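Ribose 5-phosphate isomerase RpiB (Thermoanaerobacter tengcongensis, PDB 4EGS) probably acts as a protein tyrosine phosphatase through the low molecular weight phosphatase domain crystallised here and, in the whole protein, probably also interconverts aldoses and ketoses. Local coordinates at residues A[45-50]-A[79-85]; A[68-72]-A[100-105]. One frame throughout, in Å; residues are numbered along the deposited sequence.

Contact 1. Residues A[45-50]-A[79-85]; sequences TCRSPM and FPASSEA
T45 and S82 make the polar link between residues 45-50 and 79-85. The amide N of S82 donates to the carbonyl O of T45 at 3.1 Å with an N-H...O angle of 156°. The amide stands above the carbonyl plane, 41° out of it, so the bond does not run to a lone pair. The same oxygen has a second, weaker neighbour, since the CA of A81 lies 3.2 Å from the O of T45 in a CA-H...O contact. Two consecutive residues of the 79-85 backbone therefore meet one carbonyl.

Side-chain contacts extend this link. The CG2 of T45 lies across from its own backbone N, which sets the methyl beside S82, 3.9 Å from the CB of S82. S82 is the N-cap of helix 83-93: its OG accepts from the N of A85 in a weak bond at 3.4 Å, and the same OG has a weak hydrogen bond with the OH of Y162 in helix 159-179. The SG of C46 lies 3.5 Å from the OG of S82, and the C46 side chain also touches Y162.

Apolar packing takes over deeper in the contact. The CB of P49 meets the CB of A81 at 3.9 Å. The chain of M50 bends at its last torsion (chi3 70°), and its SD lies 3.6 Å from the CB of A85, which also meets the CG of M50. V88 and L89 of helix 83-93 continue the surface around M50.

T45, C46 and R47 belong to the pocket that holds bicarbonate, in the phosphate-binding loop characteristic of low molecular weight tyrosine phosphatases. The S82-T45 bond and the P49-A81 and M50-A85 packing thus join the end of that loop and the start of helix 47-61 to the N-terminus of helix 83-93. S82 serves twice, its N bonded to T45 and its OG capping its own helix.

Contact 2. Residues A[68-72]-A[100-105]; sequences AKSAG and HRAKSL
With chi1 at 177°, H100 swings its imidazole anti to the backbone N and presents CE1 to strand 67-72, 3.9 Å from the CB of S70. K69 reaches the same carbon by bending at chi2 and chi3, which brings its NZ to 4.1 Å from the CE1 of H100; both neighbours approach the ring obliquely. The NZ of K69 also makes a weak hydrogen bond to the O of S70, within its own strand. Any positive charge on the imidazole would probably be disfavoured by this lysine, whose NZ is 4.3 Å from the ND1 of H100. The other ring nitrogen, NE2, is hydrogen-bonded to the backbone O of N44.

Farther along, the backbones pair through both polar atoms of G72, in a single bridge of G72 with S104. The N of G72 donates to the O of K103 at 3.0 Å. In return the N of L105 donates to the O of G72 at 2.9 Å. Next to this bridge, the CB of A71 packs 3.7 Å from the CD1 of L105, a small apolar patch that V40 of strand 36-41 borders on the L105 side.

Strand 67-72 is an outermost strand of the chain's parallel sheet, and K69 and A71 hydrogen-bond through their backbones to strand 36-41. Residues 100-105 attach at the strand's C-terminal end and belong to the loop connecting helices 83-93 and 108-112. The OG of S70 hydrogen-bonds to E52 OE2 and to the backbone O of S48, both in helix 47-61, while the H100 side chain touches P49 of that helix.

How the contacts relate
Contacts 1 and 2 have centres 10 Å apart and share the first turn of helix 47-61. Two of its residues bridge them: the O of S48 lies 2.7 Å from the OG of S70, and the CG of P49 lies 3.3 Å from the NE2 of H100. Along the chain the segments alternate, so the two contacts interlock. Both lie close to the bicarbonate pocket. In contact 1 the C46 side chain is about 4 Å from that of D153, the predicted proton donor. In contact 2 the hydrogen bond from H100 leads to N44, a pocket residue, and G72 is about 5 Å from the side chain of C41, the predicted nucleophile.

Contact 1. Residues A[45-50]-A[79-85]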
loop_
_atom_site.group_PDB
_atom_site.type_symbol
_atom_site.label_atom_id
_atom_site.label_comp_id
_atom_site.label_asym_id
_atom_site.label_seq_id
_atom_site.Cartn_x
_atom_site.Cartn_y
_atom_site.Cartn_z
ATOM N N THR A 45 13.481 -10.578 19.121
ATOM C CA THR A 45 13.757 -9.869 20.365
ATOM C C THR A 45 14.333 -8.475 20.106
ATOM O O THR A 45 14.014 -7.521 20.816
ATOM C CB THR A 45 14.698 -10.698 21.286
ATOM O OG1 THR A 45 13.913 -11.549 22.131
ATOM C CG2 THR A 45 15.552 -9.801 22.165
ATOM N N CYS A 46 15.158 -8.354 19.072
ATOM C CA CYS A 46 15.851 -7.096 18.809
ATOM C C CYS A 46 15.329 -6.325 17.591
ATOM O O CYS A 46 14.570 -5.371 17.745
ATOM C CB CYS A 46 17.362 -7.328 18.708
ATOM S SG CYS A 46 18.113 -7.900 20.257
ATOM N N ARG A 47 15.728 -6.736 16.390
ATOM C CA ARG A 47 15.425 -5.964 15.183
ATOM C C ARG A 47 13.941 -5.952 14.812
ATOM O O ARG A 47 13.359 -4.889 14.601
ATOM C CB ARG A 47 16.225 -6.474 13.984
ATOM C CG ARG A 47 17.608 -6.997 14.294
ATOM C CD ARG A 47 17.758 -8.376 13.685
ATOM N NE ARG A 47 19.102 -8.647 13.191
ATOM C CZ ARG A 47 19.578 -9.867 12.973
ATOM N NH1 ARG A 47 18.824 -10.928 13.224
ATOM N NH2 ARG A 47 20.811 -10.029 12.515
ATOM N N SER A 48 13.348 -7.137 14.704
ATOM C CA SER A 48 11.935 -7.256 14.337
ATOM C C SER A 48 10.972 -6.472 15.241
ATOM O O SER A 48 10.068 -5.815 14.732
ATOM C CB SER A 48 11.505 -8.725 14.218
ATOM O OG SER A 48 11.927 -9.277 12.984
ATOM N N PRO A 49 11.153 -6.540 16.575
ATOM C CA PRO A 49 10.297 -5.680 17.400
ATOM C C PRO A 49 10.565 -4.200 17.139
ATOM O O PRO A 49 9.637 -3.393 17.190
ATOM C CB PRO A 49 10.710 -6.041 18.829
ATOM C CG PRO A 49 11.261 -7.416 18.727
ATOM C CD PRO A 49 11.952 -7.465 17.402
ATOM N N MET A 50 11.819 -3.858 16.862
ATOM C CA MET A 50 12.195 -2.481 16.556
ATOM C C MET A 50 11.649 -2.051 15.201
ATOM O O MET A 50 11.051 -0.982 15.076
ATOM C CB MET A 50 13.718 -2.310 16.589
ATOM C CG MET A 50 14.312 -2.288 17.991
ATOM S SD MET A 50 16.112 -2.443 18.010
ATOM C CE MET A 50 16.607 -0.861 17.342
ATOM N N PHE A 79 9.341 -14.112 25.615
ATOM C CA PHE A 79 10.424 -13.168 25.865
ATOM C C PHE A 79 10.082 -11.770 25.363
ATOM O O PHE A 79 9.584 -11.609 24.251
ATOM C CB PHE A 79 11.718 -13.653 25.208
ATOM C CG PHE A 79 12.398 -14.767 25.954
ATOM C CD1 PHE A 79 11.796 -16.008 26.079
ATOM C CD2 PHE A 79 13.646 -14.574 26.520
ATOM C CE1 PHE A 79 12.421 -17.032 26.761
ATOM C CE2 PHE A 79 14.278 -15.596 27.203
ATOM C CZ PHE A 79 13.663 -16.827 27.324
ATOM N N PRO A 80 10.351 -10.748 26.187
ATOM C CA PRO A 80 10.124 -9.365 25.766
ATOM C C PRO A 80 11.195 -8.933 24.777
ATOM O O PRO A 80 12.160 -9.667 24.566
ATOM C CB PRO A 80 10.284 -8.584 27.069
ATOM C CG PRO A 80 11.242 -9.399 27.865
ATOM C CD PRO A 80 10.902 -10.829 27.550
ATOM N N ALA A 81 11.023 -7.764 24.171
ATOM C CA ALA A 81 12.087 -7.175 23.374
ATOM C C ALA A 81 13.211 -6.801 24.327
ATOM O O ALA A 81 12.958 -6.511 25.496
ATOM C CB ALA A 81 11.583 -5.950 22.634
ATOM N N SER A 82 14.448 -6.819 23.840
ATOM C CA SER A 82 15.596 -6.507 24.686
ATOM C C SER A 82 15.466 -5.111 25.286
ATOM O O SER A 82 14.913 -4.205 24.661
ATOM C CB SER A 82 16.909 -6.640 23.909
ATOM O OG SER A 82 16.956 -5.743 22.815
ATOM N N SER A 83 15.965 -4.951 26.508
ATOM C CA SER A 83 15.844 -3.692 27.229
ATOM C C SER A 83 16.567 -2.556 26.514
ATOM O O SER A 83 16.156 -1.400 26.602
ATOM C CB SER A 83 16.368 -3.841 28.658
ATOM O OG SER A 83 17.719 -4.267 28.664
ATOM N N GLU A 84 17.643 -2.889 25.807
ATOM C CA GLU A 84 18.361 -1.899 25.014
ATOM C C GLU A 84 17.492 -1.412 23.862
ATOM O O GLU A 84 17.384 -0.211 23.620
ATOM C CB GLU A 84 19.672 -2.469 24.472
ATOM C CG GLU A 84 20.793 -2.570 25.492
ATOM C CD GLU A 84 20.758 -3.864 26.279
ATOM O OE1 GLU A 84 21.600 -4.030 27.185
ATOM O OE2 GLU A 84 19.894 -4.717 25.988
ATOM N N ALA A 85 16.876 -2.356 23.155
ATOM C CA ALA A 85 15.966 -2.033 22.063
ATOM C C ALA A 85 14.801 -1.198 22.577
ATOM O O ALA A 85 14.363 -0.253 21.924
ATOM C CB ALA A 85 15.455 -3.304 21.408
#

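Contact 2. Residues A[68-72]-A[100-105]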
loop_
_atom_site.group_PDB
_atom_site.type_symbol
_atom_site.label_atom_id
_atom_site.label_comp_id
_atom_site.label_asym_id
_atom_site.label_seq_id
_atom_site.Cartn_x
_atom_site.Cartn_y
_atom_site.Cartn_z
ATOM N N ALA A 68 2.256 -3.486 11.195
ATOM C CA ALA A 68 3.447 -4.322 11.271
ATOM C C ALA A 68 3.316 -5.402 12.334
ATOM O O ALA A 68 2.754 -5.173 13.406
ATOM C CB ALA A 68 4.671 -3.467 11.543
ATOM N N LYS A 69 3.841 -6.583 12.026
ATOM C CA LYS A 69 3.927 -7.661 12.999
ATOM C C LYS A 69 5.309 -8.302 12.930
ATOM O O LYS A 69 6.027 -8.142 11.942
ATOM C CB LYS A 69 2.829 -8.701 12.763
ATOM C CG LYS A 69 1.958 -8.989 13.986
ATOM C CD LYS A 69 2.689 -9.836 15.029
ATOM C CE LYS A 69 3.235 -8.994 16.179
ATOM N NZ LYS A 69 4.141 -9.781 17.067
ATOM N N SER A 70 5.682 -9.020 13.984
ATOM C CA SER A 70 7.014 -9.605 14.078
ATOM C C SER A 70 6.973 -11.100 14.365
ATOM O O SER A 70 5.961 -11.626 14.829
ATOM C CB SER A 70 7.824 -8.900 15.165
ATOM O OG SER A 70 8.042 -7.541 14.844
ATOM N N ALA A 71 8.088 -11.770 14.088
ATOM C CA ALA A 71 8.246 -13.192 14.371
ATOM C C ALA A 71 9.714 -13.585 14.239
ATOM O O ALA A 71 10.495 -12.885 13.595
ATOM C CB ALA A 71 7.388 -14.027 13.430
ATOM N N GLY A 72 10.085 -14.701 14.856
ATOM C CA GLY A 72 11.439 -15.210 14.757
ATOM C C GLY A 72 11.468 -16.604 14.161
ATOM O O GLY A 72 10.535 -17.385 14.349
ATOM N N HIS A 100 5.752 -5.876 23.711
ATOM C CA HIS A 100 6.106 -6.933 22.765
ATOM C C HIS A 100 6.549 -8.201 23.487
ATOM O O HIS A 100 7.164 -8.146 24.552
ATOM C CB HIS A 100 7.199 -6.473 21.796
ATOM C CG HIS A 100 7.651 -7.540 20.847
ATOM N ND1 HIS A 100 7.018 -7.788 19.648
ATOM C CD2 HIS A 100 8.666 -8.433 20.927
ATOM C CE1 HIS A 100 7.628 -8.781 19.027
ATOM N NE2 HIS A 100 8.631 -9.191 19.783
ATOM N N ARG A 101 6.218 -9.344 22.899
ATOM C CA ARG A 101 6.645 -10.632 23.417
ATOM C C ARG A 101 7.110 -11.494 22.248
ATOM O O ARG A 101 6.479 -11.506 21.191
ATOM C CB ARG A 101 5.500 -11.317 24.164
ATOM C CG ARG A 101 5.859 -11.781 25.569
ATOM C CD ARG A 101 5.285 -10.861 26.638
ATOM N NE ARG A 101 5.859 -9.520 26.591
ATOM C CZ ARG A 101 5.508 -8.530 27.406
ATOM N NH1 ARG A 101 4.582 -8.729 28.334
ATOM N NH2 ARG A 101 6.081 -7.340 27.293
ATOM N N ALA A 102 8.218 -12.205 22.435
ATOM C CA ALA A 102 8.794 -13.013 21.364
ATOM C C ALA A 102 7.847 -14.119 20.908
ATOM O O ALA A 102 7.315 -14.870 21.724
ATOM C CB ALA A 102 10.131 -13.599 21.796
ATOM N N LYS A 103 7.637 -14.206 19.600
ATOM C CA LYS A 103 6.790 -15.244 19.027
ATOM C C LYS A 103 7.559 -16.006 17.954
ATOM O O LYS A 103 8.192 -15.397 17.090
ATOM C CB LYS A 103 5.539 -14.626 18.401
ATOM C CG LYS A 103 4.924 -13.485 19.190
ATOM C CD LYS A 103 4.050 -13.980 20.327
ATOM C CE LYS A 103 3.381 -12.809 21.026
ATOM N NZ LYS A 103 2.404 -13.244 22.058
ATOM N N SER A 104 7.506 -17.334 18.010
ATOM C CA SER A 104 8.109 -18.161 16.971
ATOM C C SER A 104 7.157 -18.242 15.784
ATOM O O SER A 104 5.944 -18.371 15.957
ATOM C CB SER A 104 8.436 -19.560 17.503
ATOM O OG SER A 104 9.075 -20.349 16.514
ATOM N N LEU A 105 7.711 -18.153 14.580
ATOM C CA LEU A 105 6.907 -18.088 13.366
ATOM C C LEU A 105 6.153 -19.393 13.092
ATOM O O LEU A 105 6.713 -20.487 13.195
ATOM C CB LEU A 105 7.785 -17.700 12.171
ATOM C CG LEU A 105 7.077 -17.232 10.897
ATOM C CD1 LEU A 105 7.798 -16.034 10.302
ATOM C CD2 LEU A 105 6.995 -18.357 9.881
#